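Local coordinates for Crov588 (PDB 6NYR), which is of unknown function, but folds as a circular leucine-rich-repeat protein built from FNIP repeats, a shape consistent with a binding scaffold, at residues His87-Leu92 with Gln110-Asn115; Leu95-Leu100 with Val116-Leu121; Asn445-Ser450 with Asn467-Ser472. All blocks are in the same frame, centred on the assembly; numbering follows the deposited sequence.

Contact 1. Residues His87-Leu92 with Gln110-Asn115; sequences HSLEEL and QEIVEN
In this leucine-rich-repeat solenoid, the short helix beginning at Leu-89 packs its apolar side against the irregular loop 110-115 that follows strand 101-103. Leu-89 reaches over with CG beside its own backbone N (chi1 -54°), and its isopropyl fork straddles the Glu-111 carbonyl: CD1 and CD2 each sit 3.8 Å from Glu-111 O. One turn on, Leu-92 has the same first torsion, and its CD1 meets Ile-112 CD1 tip to tip at 4.1 Å, the two side chains crossing at about a right angle. Phe-108 also touches both leucines.

Gln-110 stretches its extended chain obliquely across Leu-89 and brings NE2 to 3.1 Å from His-87 O, but the angle is too poor for a hydrogen bond. Ser-88 is the N-cap: its OG accepts from Glu-91 N almost straight, at 167°. His-87 is held around its ring. NE2 is hydrogen-bonded to Gly-105 N, and Glu-91, itself salt-bridged to Lys-85, lies in plane at the edge, where its OE2 takes a weak bond from His-87 ND1 at 2.9 Å. One imidazole face carries Leu-92 CD2, 3.7 Å above the plane and offset toward the rim.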
ATOM      1  N   HIS A  87     -23.699   8.150 -25.703  1.00 55.38           N
ATOM      2  CA  HIS A  87     -25.123   8.131 -25.413  1.00 58.77           C
ATOM      3  C   HIS A  87     -25.867   9.003 -26.416  1.00 58.27           C
ATOM      4  O   HIS A  87     -25.369  10.040 -26.862  1.00 59.89           O
ATOM      5  CB  HIS A  87     -25.454   8.644 -23.995  1.00 61.79           C
ATOM      6  CG  HIS A  87     -24.818   7.852 -22.896  1.00 65.40           C
ATOM      7  ND1 HIS A  87     -25.246   6.590 -22.541  1.00 67.28           N
ATOM      8  CD2 HIS A  87     -23.792   8.149 -22.065  1.00 65.56           C
ATOM      9  CE1 HIS A  87     -24.502   6.140 -21.547  1.00 66.31           C
ATOM     10  NE2 HIS A  87     -23.614   7.068 -21.238  1.00 65.99           N
ATOM     11  N   SER A  88     -27.080   8.574 -26.758  1.00 56.53           N
ATOM     12  CA  SER A  88     -28.088   9.455 -27.330  1.00 55.98           C
ATOM     13  C   SER A  88     -28.970   9.972 -26.196  1.00 56.99           C
ATOM     14  O   SER A  88     -29.041   9.373 -25.119  1.00 58.05           O
ATOM     15  CB  SER A  88     -28.941   8.733 -28.372  1.00 52.27           C
ATOM     16  OG  SER A  88     -29.975   7.994 -27.755  1.00 51.28           O
ATOM     17  N   LEU A  89     -29.630  11.108 -26.433  1.00 55.45           N
ATOM     18  CA  LEU A  89     -30.527  11.640 -25.413  1.00 58.43           C
ATOM     19  C   LEU A  89     -31.702  10.707 -25.156  1.00 63.06           C
ATOM     20  O   LEU A  89     -32.180  10.631 -24.018  1.00 65.33           O
ATOM     21  CB  LEU A  89     -31.013  13.031 -25.816  1.00 56.50           C
ATOM     22  CG  LEU A  89     -29.887  14.025 -26.128  1.00 56.81           C
ATOM     23  CD1 LEU A  89     -30.433  15.310 -26.718  1.00 56.07           C
ATOM     24  CD2 LEU A  89     -29.069  14.299 -24.875  1.00 53.83           C
ATOM     25  N   GLU A  90     -32.187  10.017 -26.190  1.00 63.14           N
ATOM     26  CA  GLU A  90     -33.158   8.951 -25.985  1.00 64.00           C
ATOM     27  C   GLU A  90     -32.664   7.948 -24.950  1.00 57.66           C
ATOM     28  O   GLU A  90     -33.388   7.601 -24.012  1.00 51.24           O
ATOM     29  CB  GLU A  90     -33.454   8.248 -27.313  1.00 69.52           C
ATOM     30  CG  GLU A  90     -34.329   7.008 -27.162  1.00 74.12           C
ATOM     31  CD  GLU A  90     -35.095   6.660 -28.424  1.00 74.58           C
ATOM     32  OE1 GLU A  90     -35.848   7.523 -28.920  1.00 74.57           O
ATOM     33  OE2 GLU A  90     -34.953   5.520 -28.914  1.00 74.02           O
ATOM     34  N   GLU A  91     -31.432   7.458 -25.115  1.00 57.82           N
ATOM     35  CA  GLU A  91     -30.874   6.514 -24.152  1.00 60.53           C
ATOM     36  C   GLU A  91     -30.980   7.047 -22.726  1.00 58.78           C
ATOM     37  O   GLU A  91     -31.386   6.326 -21.807  1.00 58.06           O
ATOM     38  CB  GLU A  91     -29.417   6.199 -24.503  1.00 60.80           C
ATOM     39  CG  GLU A  91     -28.703   5.387 -23.434  1.00 61.46           C
ATOM     40  CD  GLU A  91     -27.520   4.606 -23.971  1.00 61.03           C
ATOM     41  OE1 GLU A  91     -27.439   4.392 -25.199  1.00 61.02           O
ATOM     42  OE2 GLU A  91     -26.668   4.194 -23.155  1.00 60.89           O
ATOM     43  N   LEU A  92     -30.602   8.312 -22.519  1.00 56.61           N
ATOM     44  CA  LEU A  92     -30.629   8.875 -21.174  1.00 58.44           C
ATOM     45  C   LEU A  92     -32.059   8.988 -20.661  1.00 56.69           C
ATOM     46  O   LEU A  92     -32.325   8.765 -19.473  1.00 54.51           O
ATOM     47  CB  LEU A  92     -29.948  10.241 -21.164  1.00 58.41           C
ATOM     48  CG  LEU A  92     -28.501  10.267 -21.657  1.00 58.58           C
ATOM     49  CD1 LEU A  92     -27.918  11.667 -21.497  1.00 57.39           C
ATOM     50  CD2 LEU A  92     -27.662   9.223 -20.936  1.00 57.24           C
ATOM     51  N   GLN A 110     -23.317  15.967 -25.905  1.00 47.39           N
ATOM     52  CA  GLN A 110     -24.479  16.637 -26.469  1.00 49.28           C
ATOM     53  C   GLN A 110     -25.206  17.379 -25.358  1.00 44.35           C
ATOM     54  O   GLN A 110     -25.182  16.966 -24.196  1.00 42.93           O
ATOM     55  CB  GLN A 110     -25.445  15.661 -27.136  1.00 53.52           C
ATOM     56  CG  GLN A 110     -24.886  14.922 -28.324  1.00 56.64           C
ATOM     57  CD  GLN A 110     -25.773  13.761 -28.732  1.00 60.37           C
ATOM     58  OE1 GLN A 110     -26.932  13.944 -29.106  1.00 63.04           O
ATOM     59  NE2 GLN A 110     -25.231  12.554 -28.645  1.00 60.87           N
ATOM     60  N   GLU A 111     -25.867  18.470 -25.725  1.00 45.19           N
ATOM     61  CA  GLU A 111     -26.544  19.302 -24.739  1.00 46.31           C
ATOM     62  C   GLU A 111     -27.695  18.527 -24.110  1.00 45.67           C
ATOM     63  O   GLU A 111     -28.596  18.057 -24.812  1.00 46.81           O
ATOM     64  CB  GLU A 111     -27.035  20.586 -25.402  1.00 46.41           C
ATOM     65  CG  GLU A 111     -27.676  21.567 -24.451  1.00 47.13           C
ATOM     66  CD  GLU A 111     -27.758  22.965 -25.037  1.00 51.69           C
ATOM     67  OE1 GLU A 111     -26.984  23.268 -25.972  1.00 48.28           O
ATOM     68  OE2 GLU A 111     -28.583  23.768 -24.551  1.00 53.69           O
ATOM     69  N   ILE A 112     -27.648  18.371 -22.791  1.00 45.57           N
ATOM     70  CA  ILE A 112     -28.736  17.757 -22.037  1.00 47.55           C
ATOM     71  C   ILE A 112     -29.733  18.852 -21.676  1.00 46.48           C
ATOM     72  O   ILE A 112     -29.368  19.848 -21.043  1.00 48.29           O
ATOM     73  CB  ILE A 112     -28.228  17.048 -20.773  1.00 48.52           C
ATOM     74  CG1 ILE A 112     -27.307  15.888 -21.141  1.00 50.15           C
ATOM     75  CG2 ILE A 112     -29.407  16.573 -19.922  1.00 46.82           C
ATOM     76  CD1 ILE A 112     -26.641  15.239 -19.944  1.00 50.05           C
ATOM     77  N   VAL A 113     -30.995  18.660 -22.055  1.00 49.92           N
ATOM     78  CA  VAL A 113     -32.037  19.631 -21.750  1.00 52.01           C
ATOM     79  C   VAL A 113     -32.936  19.134 -20.626  1.00 53.30           C
ATOM     80  O   VAL A 113     -32.684  18.083 -20.031  1.00 50.89           O
ATOM     81  CB  VAL A 113     -32.865  19.963 -23.006  1.00 53.03           C
ATOM     82  CG1 VAL A 113     -32.039  20.788 -23.986  1.00 52.52           C
ATOM     83  CG2 VAL A 113     -33.352  18.687 -23.683  1.00 53.55           C
ATOM     84  N   GLU A 114     -33.975  19.908 -20.319  1.00 56.42           N
ATOM     85  CA  GLU A 114     -34.857  19.607 -19.201  1.00 59.59           C
ATOM     86  C   GLU A 114     -35.523  18.247 -19.364  1.00 59.26           C
ATOM     87  O   GLU A 114     -35.825  17.800 -20.473  1.00 57.40           O
ATOM     88  CB  GLU A 114     -35.926  20.698 -19.088  1.00 65.16           C
ATOM     89  CG  GLU A 114     -36.844  20.583 -17.890  1.00 71.86           C
ATOM     90  CD  GLU A 114     -37.722  21.811 -17.717  1.00 77.12           C
ATOM     91  OE1 GLU A 114     -37.604  22.752 -18.533  1.00 76.78           O
ATOM     92  OE2 GLU A 114     -38.526  21.837 -16.762  1.00 78.09           O
ATOM     93  N   ASN A 115     -35.740  17.585 -18.226  1.00 61.73           N
ATOM     94  CA  ASN A 115     -36.503  16.339 -18.163  1.00 64.77           C
ATOM     95  C   ASN A 115     -35.855  15.231 -18.985  1.00 65.63           C
ATOM     96  O   ASN A 115     -36.530  14.493 -19.708  1.00 70.23           O
ATOM     97  CB  ASN A 115     -37.949  16.553 -18.619  1.00 67.76           C
ATOM     98  CG  ASN A 115     -38.767  17.344 -17.621  1.00 71.15           C
ATOM     99  OD1 ASN A 115     -39.286  18.415 -17.936  1.00 74.37           O
ATOM    100  ND2 ASN A 115     -38.890  16.818 -16.408  1.00 72.09           N
TER

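Contact 2. Residues Leu95-Leu100 with Val116-Leu121; sequences LPKSLL and VLPGGL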
ATOM      1  N   LEU A  95     -33.176   5.757 -19.220  1.00 65.36           N
ATOM      2  CA  LEU A  95     -32.622   5.293 -17.957  1.00 66.08           C
ATOM      3  C   LEU A  95     -33.749   5.076 -16.947  1.00 66.26           C
ATOM      4  O   LEU A  95     -34.741   5.814 -16.940  1.00 64.41           O
ATOM      5  CB  LEU A  95     -31.614   6.299 -17.405  1.00 65.78           C
ATOM      6  CG  LEU A  95     -30.291   6.437 -18.159  1.00 63.33           C
ATOM      7  CD1 LEU A  95     -29.474   7.595 -17.591  1.00 59.69           C
ATOM      8  CD2 LEU A  95     -29.484   5.149 -18.116  1.00 62.72           C
ATOM      9  N   PRO A  96     -33.631   4.062 -16.092  1.00 67.03           N
ATOM     10  CA  PRO A  96     -34.718   3.768 -15.152  1.00 66.57           C
ATOM     11  C   PRO A  96     -34.828   4.818 -14.056  1.00 65.34           C
ATOM     12  O   PRO A  96     -33.836   5.383 -13.587  1.00 63.75           O
ATOM     13  CB  PRO A  96     -34.330   2.400 -14.572  1.00 67.66           C
ATOM     14  CG  PRO A  96     -32.833   2.362 -14.685  1.00 66.66           C
ATOM     15  CD  PRO A  96     -32.488   3.139 -15.942  1.00 67.07           C
ATOM     16  N   LYS A  97     -36.075   5.072 -13.647  1.00 66.20           N
ATOM     17  CA  LYS A  97     -36.354   6.071 -12.621  1.00 65.08           C
ATOM     18  C   LYS A  97     -35.854   5.654 -11.241  1.00 62.33           C
ATOM     19  O   LYS A  97     -35.943   6.455 -10.303  1.00 63.85           O
ATOM     20  CB  LYS A  97     -37.853   6.364 -12.558  1.00 69.36           C
ATOM     21  CG  LYS A  97     -38.410   7.049 -13.806  1.00 73.04           C
ATOM     22  CD  LYS A  97     -37.655   8.330 -14.172  1.00 73.97           C
ATOM     23  CE  LYS A  97     -36.472   8.045 -15.096  1.00 72.44           C
ATOM     24  NZ  LYS A  97     -36.170   9.195 -16.009  1.00 70.32           N
ATOM     25  N   SER A  98     -35.377   4.419 -11.083  1.00 61.26           N
ATOM     26  CA  SER A  98     -34.753   4.018  -9.830  1.00 63.43           C
ATOM     27  C   SER A  98     -33.329   4.540  -9.688  1.00 64.07           C
ATOM     28  O   SER A  98     -32.777   4.490  -8.583  1.00 63.05           O
ATOM     29  CB  SER A  98     -34.738   2.488  -9.710  1.00 62.17           C
ATOM     30  OG  SER A  98     -34.025   1.895 -10.783  1.00 60.07           O
ATOM     31  N   LEU A  99     -32.729   5.045 -10.764  1.00 64.20           N
ATOM     32  CA  LEU A  99     -31.302   5.340 -10.751  1.00 62.20           C
ATOM     33  C   LEU A  99     -30.989   6.468  -9.779  1.00 61.02           C
ATOM     34  O   LEU A  99     -31.644   7.515  -9.785  1.00 60.52           O
ATOM     35  CB  LEU A  99     -30.813   5.704 -12.149  1.00 61.57           C
ATOM     36  CG  LEU A  99     -29.320   5.442 -12.362  1.00 61.15           C
ATOM     37  CD1 LEU A  99     -29.047   3.936 -12.401  1.00 60.55           C
ATOM     38  CD2 LEU A  99     -28.805   6.111 -13.621  1.00 62.31           C
ATOM     39  N   LEU A 100     -29.969   6.251  -8.952  1.00 61.64           N
ATOM     40  CA  LEU A 100     -29.492   7.246  -8.005  1.00 61.72           C
ATOM     41  C   LEU A 100     -28.103   7.774  -8.326  1.00 62.23           C
ATOM     42  O   LEU A 100     -27.813   8.935  -8.030  1.00 63.97           O
ATOM     43  CB  LEU A 100     -29.462   6.647  -6.594  1.00 62.18           C
ATOM     44  CG  LEU A 100     -30.805   6.197  -6.026  1.00 62.89           C
ATOM     45  CD1 LEU A 100     -30.601   5.404  -4.751  1.00 59.39           C
ATOM     46  CD2 LEU A 100     -31.687   7.407  -5.770  1.00 64.23           C
ATOM     47  N   VAL A 116     -34.539  15.104 -18.874  1.00 61.86           N
ATOM     48  CA  VAL A 116     -33.800  14.003 -19.486  1.00 58.89           C
ATOM     49  C   VAL A 116     -33.164  13.107 -18.422  1.00 59.67           C
ATOM     50  O   VAL A 116     -33.467  11.916 -18.340  1.00 59.48           O
ATOM     51  CB  VAL A 116     -32.745  14.525 -20.486  1.00 58.32           C
ATOM     52  CG1 VAL A 116     -31.999  13.364 -21.129  1.00 59.30           C
ATOM     53  CG2 VAL A 116     -33.406  15.396 -21.546  1.00 56.34           C
ATOM     54  N   LEU A 117     -32.289  13.669 -17.586  1.00 60.06           N
ATOM     55  CA  LEU A 117     -31.643  12.882 -16.544  1.00 60.07           C
ATOM     56  C   LEU A 117     -32.682  12.384 -15.536  1.00 61.58           C
ATOM     57  O   LEU A 117     -33.652  13.093 -15.235  1.00 61.82           O
ATOM     58  CB  LEU A 117     -30.585  13.718 -15.837  1.00 62.07           C
ATOM     59  CG  LEU A 117     -29.119  13.627 -16.259  1.00 65.52           C
ATOM     60  CD1 LEU A 117     -28.861  12.702 -17.429  1.00 66.51           C
ATOM     61  CD2 LEU A 117     -28.573  15.038 -16.572  1.00 65.18           C
ATOM     62  N   PRO A 118     -32.497  11.184 -14.986  1.00 60.30           N
ATOM     63  CA  PRO A 118     -33.444  10.671 -13.984  1.00 58.47           C
ATOM     64  C   PRO A 118     -33.682  11.668 -12.860  1.00 58.24           C
ATOM     65  O   PRO A 118     -32.745  12.238 -12.298  1.00 61.48           O
ATOM     66  CB  PRO A 118     -32.764   9.394 -13.478  1.00 61.89           C
ATOM     67  CG  PRO A 118     -31.932   8.930 -14.648  1.00 62.61           C
ATOM     68  CD  PRO A 118     -31.461  10.193 -15.345  1.00 61.66           C
ATOM     69  N   GLY A 119     -34.959  11.869 -12.526  1.00 57.60           N
ATOM     70  CA  GLY A 119     -35.319  12.910 -11.582  1.00 57.65           C
ATOM     71  C   GLY A 119     -34.835  12.662 -10.170  1.00 60.76           C
ATOM     72  O   GLY A 119     -34.503  13.610  -9.449  1.00 59.63           O
ATOM     73  N   GLY A 120     -34.780  11.403  -9.755  1.00 62.19           N
ATOM     74  CA  GLY A 120     -34.359  11.068  -8.414  1.00 64.11           C
ATOM     75  C   GLY A 120     -32.872  10.920  -8.216  1.00 63.48           C
ATOM     76  O   GLY A 120     -32.427  10.607  -7.108  1.00 62.56           O
ATOM     77  N   LEU A 121     -32.091  11.163  -9.264  1.00 62.28           N
ATOM     78  CA  LEU A 121     -30.649  10.974  -9.205  1.00 59.10           C
ATOM     79  C   LEU A 121     -30.016  11.828  -8.117  1.00 58.25           C
ATOM     80  O   LEU A 121     -30.396  12.982  -7.904  1.00 59.62           O
ATOM     81  CB  LEU A 121     -30.041  11.328 -10.560  1.00 58.43           C
ATOM     82  CG  LEU A 121     -28.673  10.763 -10.928  1.00 61.04           C
ATOM     83  CD1 LEU A 121     -28.803   9.307 -11.317  1.00 64.26           C
ATOM     84  CD2 LEU A 121     -28.079  11.582 -12.063  1.00 60.48           C
TER
HETATM   85  O   HOH W   1     -33.875   9.206 -17.063  1.00 39.80           O
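Two successive turns of the leucine-rich-repeat coil meet here, along the loops that lead into the neighbouring parallel strands 101-103 and 123-125. Each loop carries a type I beta turn, Pro-96 to Leu-99 in one and Pro-118 to Leu-121 in the other, closed by the bonds from Leu-99 N to Pro-96 O and from Leu-121 N to Pro-118 O.

Pro-118 is the main apolar piece of the second loop, packing onto Leu-95 and Leu-99 of the first. Its CG lies 3.8 Å from Leu-95 CB, the ring crossing the leucine obliquely, while Leu-95 CD1 reaches its CD at 4.0 Å. Leu-99 CB backs the same CG a little farther off. Leu-99 and Leu-121 share a conformation, CG anti to the backbone N (chi1 -155° and -158°), so they lie side by side and point the same way, Leu-99 CD2 touching Leu-121 CD1 at 3.9 Å. Strand residue Leu-102 packs on both Leu-95 and Leu-121. That same CD1 of Leu-121 is pressed against the peptide of Leu-100, 3.4 Å from Leu-100 C, and Leu-100 in turn lays CD2 3.5 Å from Gly-120 O.

Lys-97 takes a different path. Bent at chi2 and chi3, its chain curls back so that NZ comes to 3.7 Å from Pro-118 CA, and a water bridges the rest of the gap: it accepts from Lys-97 NZ at 2.5 Å and donates to Val-116 O at 3.0 Å.

The two loops are therefore joined mostly by buried apolar contact, with Leu-100 against Gly-120 at the exposed rim, and by a water-mediated link at Lys-97. The water lets the ammonium serve a backbone carbonyl that it does not bond directly, while direct backbone bonding between the turns resumes where Leu-100 pairs with Thr-122 and His-123.

Contact 3. Residues Asn445-Ser450 with Asn467-Ser472; sequences NVLPDS and NVLPNS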
ATOM      1  N   ASN A 445      27.884  -9.845  25.531  1.00 67.62           N
ATOM      2  CA  ASN A 445      27.416  -8.768  26.401  1.00 69.02           C
ATOM      3  C   ASN A 445      27.342  -7.429  25.676  1.00 66.80           C
ATOM      4  O   ASN A 445      27.376  -6.368  26.313  1.00 66.96           O
ATOM      5  CB  ASN A 445      28.288  -8.652  27.653  1.00 74.22           C
ATOM      6  CG  ASN A 445      28.237  -9.904  28.515  1.00 78.22           C
ATOM      7  OD1 ASN A 445      29.243 -10.597  28.678  1.00 80.09           O
ATOM      8  ND2 ASN A 445      27.059 -10.211  29.051  1.00 76.99           N
ATOM      9  N   VAL A 446      27.245  -7.464  24.353  1.00 63.67           N
ATOM     10  CA  VAL A 446      27.018  -6.273  23.541  1.00 60.49           C
ATOM     11  C   VAL A 446      25.544  -6.114  23.204  1.00 55.57           C
ATOM     12  O   VAL A 446      24.962  -5.048  23.402  1.00 55.70           O
ATOM     13  CB  VAL A 446      27.877  -6.329  22.257  1.00 60.94           C
ATOM     14  CG1 VAL A 446      27.571  -5.140  21.352  1.00 59.46           C
ATOM     15  CG2 VAL A 446      29.358  -6.376  22.604  1.00 61.75           C
ATOM     16  N   LEU A 447      24.928  -7.172  22.686  1.00 54.78           N
ATOM     17  CA  LEU A 447      23.513  -7.138  22.353  1.00 53.84           C
ATOM     18  C   LEU A 447      22.687  -7.308  23.620  1.00 58.26           C
ATOM     19  O   LEU A 447      22.873  -8.294  24.338  1.00 62.52           O
ATOM     20  CB  LEU A 447      23.190  -8.239  21.360  1.00 52.68           C
ATOM     21  CG  LEU A 447      23.980  -8.176  20.052  1.00 52.27           C
ATOM     22  CD1 LEU A 447      23.753  -9.424  19.216  1.00 51.63           C
ATOM     23  CD2 LEU A 447      23.594  -6.929  19.266  1.00 51.52           C
ATOM     24  N   PRO A 448      21.780  -6.379  23.932  1.00 58.77           N
ATOM     25  CA  PRO A 448      20.985  -6.527  25.161  1.00 58.64           C
ATOM     26  C   PRO A 448      20.066  -7.735  25.091  1.00 58.07           C
ATOM     27  O   PRO A 448      19.453  -8.016  24.059  1.00 57.34           O
ATOM     28  CB  PRO A 448      20.181  -5.220  25.220  1.00 59.52           C
ATOM     29  CG  PRO A 448      20.110  -4.755  23.787  1.00 58.20           C
ATOM     30  CD  PRO A 448      21.438  -5.155  23.185  1.00 56.77           C
ATOM     31  N   ASP A 449      19.974  -8.453  26.213  1.00 61.65           N
ATOM     32  CA  ASP A 449      19.151  -9.655  26.262  1.00 62.51           C
ATOM     33  C   ASP A 449      17.680  -9.360  26.005  1.00 61.08           C
ATOM     34  O   ASP A 449      16.929 -10.280  25.669  1.00 61.26           O
ATOM     35  CB  ASP A 449      19.330 -10.344  27.616  1.00 66.15           C
ATOM     36  CG  ASP A 449      20.651 -11.088  27.720  1.00 70.82           C
ATOM     37  OD1 ASP A 449      21.012 -11.791  26.753  1.00 70.81           O
ATOM     38  OD2 ASP A 449      21.336 -10.962  28.757  1.00 73.97           O
ATOM     39  N   SER A 450      17.253  -8.100  26.138  1.00 59.10           N
ATOM     40  CA  SER A 450      15.867  -7.742  25.853  1.00 55.89           C
ATOM     41  C   SER A 450      15.546  -7.817  24.365  1.00 53.56           C
ATOM     42  O   SER A 450      14.374  -7.960  24.000  1.00 54.86           O
ATOM     43  CB  SER A 450      15.574  -6.331  26.371  1.00 56.74           C
ATOM     44  OG  SER A 450      16.378  -5.367  25.712  1.00 54.94           O
ATOM     45  N   ASN A 467      26.964 -17.237  23.369  1.00 67.12           N
ATOM     46  CA  ASN A 467      26.364 -16.246  24.267  1.00 70.67           C
ATOM     47  C   ASN A 467      26.532 -14.823  23.745  1.00 71.83           C
ATOM     48  O   ASN A 467      26.583 -13.863  24.519  1.00 77.20           O
ATOM     49  CB  ASN A 467      26.931 -16.361  25.686  1.00 79.31           C
ATOM     50  CG  ASN A 467      26.054 -15.676  26.726  1.00 86.03           C
ATOM     51  OD1 ASN A 467      24.826 -15.779  26.681  1.00 88.57           O
ATOM     52  ND2 ASN A 467      26.683 -14.969  27.662  1.00 87.30           N
ATOM     53  N   VAL A 468      26.618 -14.675  22.428  1.00 64.56           N
ATOM     54  CA  VAL A 468      26.604 -13.353  21.813  1.00 60.24           C
ATOM     55  C   VAL A 468      25.179 -12.882  21.566  1.00 56.35           C
ATOM     56  O   VAL A 468      24.823 -11.740  21.867  1.00 53.49           O
ATOM     57  CB  VAL A 468      27.417 -13.371  20.500  1.00 60.62           C
ATOM     58  CG1 VAL A 468      27.206 -12.068  19.726  1.00 56.48           C
ATOM     59  CG2 VAL A 468      28.891 -13.598  20.786  1.00 61.39           C
ATOM     60  N   LEU A 469      24.346 -13.752  21.017  1.00 54.45           N
ATOM     61  CA  LEU A 469      22.980 -13.384  20.678  1.00 52.93           C
ATOM     62  C   LEU A 469      22.124 -13.316  21.939  1.00 53.26           C
ATOM     63  O   LEU A 469      22.277 -14.144  22.843  1.00 53.91           O
ATOM     64  CB  LEU A 469      22.388 -14.386  19.700  1.00 53.76           C
ATOM     65  CG  LEU A 469      23.077 -14.463  18.336  1.00 56.54           C
ATOM     66  CD1 LEU A 469      22.344 -15.454  17.430  1.00 54.42           C
ATOM     67  CD2 LEU A 469      23.177 -13.097  17.676  1.00 55.31           C
ATOM     68  N   PRO A 470      21.243 -12.323  22.035  1.00 51.99           N
ATOM     69  CA  PRO A 470      20.458 -12.154  23.264  1.00 54.39           C
ATOM     70  C   PRO A 470      19.485 -13.303  23.486  1.00 57.62           C
ATOM     71  O   PRO A 470      19.076 -14.012  22.562  1.00 56.43           O
ATOM     72  CB  PRO A 470      19.711 -10.830  23.044  1.00 55.59           C
ATOM     73  CG  PRO A 470      19.778 -10.570  21.572  1.00 55.61           C
ATOM     74  CD  PRO A 470      21.028 -11.228  21.070  1.00 52.41           C
ATOM     75  N   ASN A 471      19.111 -13.473  24.759  1.00 60.23           N
ATOM     76  CA  ASN A 471      18.275 -14.599  25.157  1.00 59.16           C
ATOM     77  C   ASN A 471      16.872 -14.514  24.575  1.00 55.54           C
ATOM     78  O   ASN A 471      16.274 -15.552  24.273  1.00 53.98           O
ATOM     79  CB  ASN A 471      18.199 -14.670  26.684  1.00 66.29           C
ATOM     80  CG  ASN A 471      19.571 -14.706  27.337  1.00 72.40           C
ATOM     81  OD1 ASN A 471      19.843 -13.963  28.283  1.00 74.24           O
ATOM     82  ND2 ASN A 471      20.441 -15.574  26.836  1.00 74.12           N
ATOM     83  N   SER A 472      16.337 -13.310  24.407  1.00 54.53           N
ATOM     84  CA  SER A 472      14.959 -13.131  23.977  1.00 53.92           C
ATOM     85  C   SER A 472      14.794 -13.100  22.466  1.00 51.59           C
ATOM     86  O   SER A 472      13.673 -12.903  21.989  1.00 53.72           O
ATOM     87  CB  SER A 472      14.396 -11.842  24.587  1.00 57.28           C
ATOM     88  OG  SER A 472      15.405 -10.849  24.675  1.00 59.66           O
TER
HETATM   89  O   HOH W   2      24.865 -11.316  25.497  1.00 51.55           O
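Apolar packing, hydrogen bonds donated by backbone N-H groups and one water join these equivalent loops of adjacent leucine-rich-repeat turns, 22 residues apart, just ahead of strands 453-455 and 475-477.

The apolar part centres on Leu-447 and Pro-470, which cross obliquely. With CG anti to its carbonyl carbon, Leu-447 sets CB 3.7 Å from Pro-470 CD, and its CD1 also reaches Leu-469 CD2 at 4.0 Å. Strand residue Leu-454 touches both leucines, placing this part in the interior of the coil. Farther along the ring, Pro-470 CB lies a tight 3.0 Å from Pro-448 O, so the proline packs on the backbone of the same loop.

Hydrogen bonding belongs mainly to Asp-449. Its carboxylate lies alongside the Asn-471 side chain, the two planes only 17° apart, and OD1 accepts from Asn-471 N at 3.2 Å and 153°. The N-H arrives from above the carboxylate plane, 26° out of it. A weak bond runs from Ser-472 N to Asp-449 O at 3.3 Å, though that oxygen is less surely placed. The hydroxyl of Ser-472 is hydrogen-bonded to Leu-451 O, and that of Ser-450 to Gly-428 N and Leu-429 O.

At the other end a single water spans the loops, donating to Asn-467 O at 3.2 Å and accepting weakly from Asn-445 N.

With Asp-449 at the exposed edge, its negative charge is probably screened by solvent, while OD1 uses the backbone N-H of Asn-471 to tie the two turns together without an ion-pair partner from the facing loop.

In the fold
Contacts 1 and 2 interlock within one FNIP range: their segments alternate along the chain, both pairs flank strand 101-103, and their centres are 12 Å apart. They touch directly, Leu-92 CB lying 3.7 Å from Val-116 CG1, so the outer layer at the short helix runs straight into the loops that enter the strands. Contact 3 comes much later, around strand 453-455 in another FNIP range and on the opposite side of the chain's centre; its centre is about 75 Å from that of contact 1 and 69 Å from that of contact 2. Loop-on-loop packing between successive turns thus recurs far around the ring, consistent with a circular architecture built up by contacts between neighbouring turns.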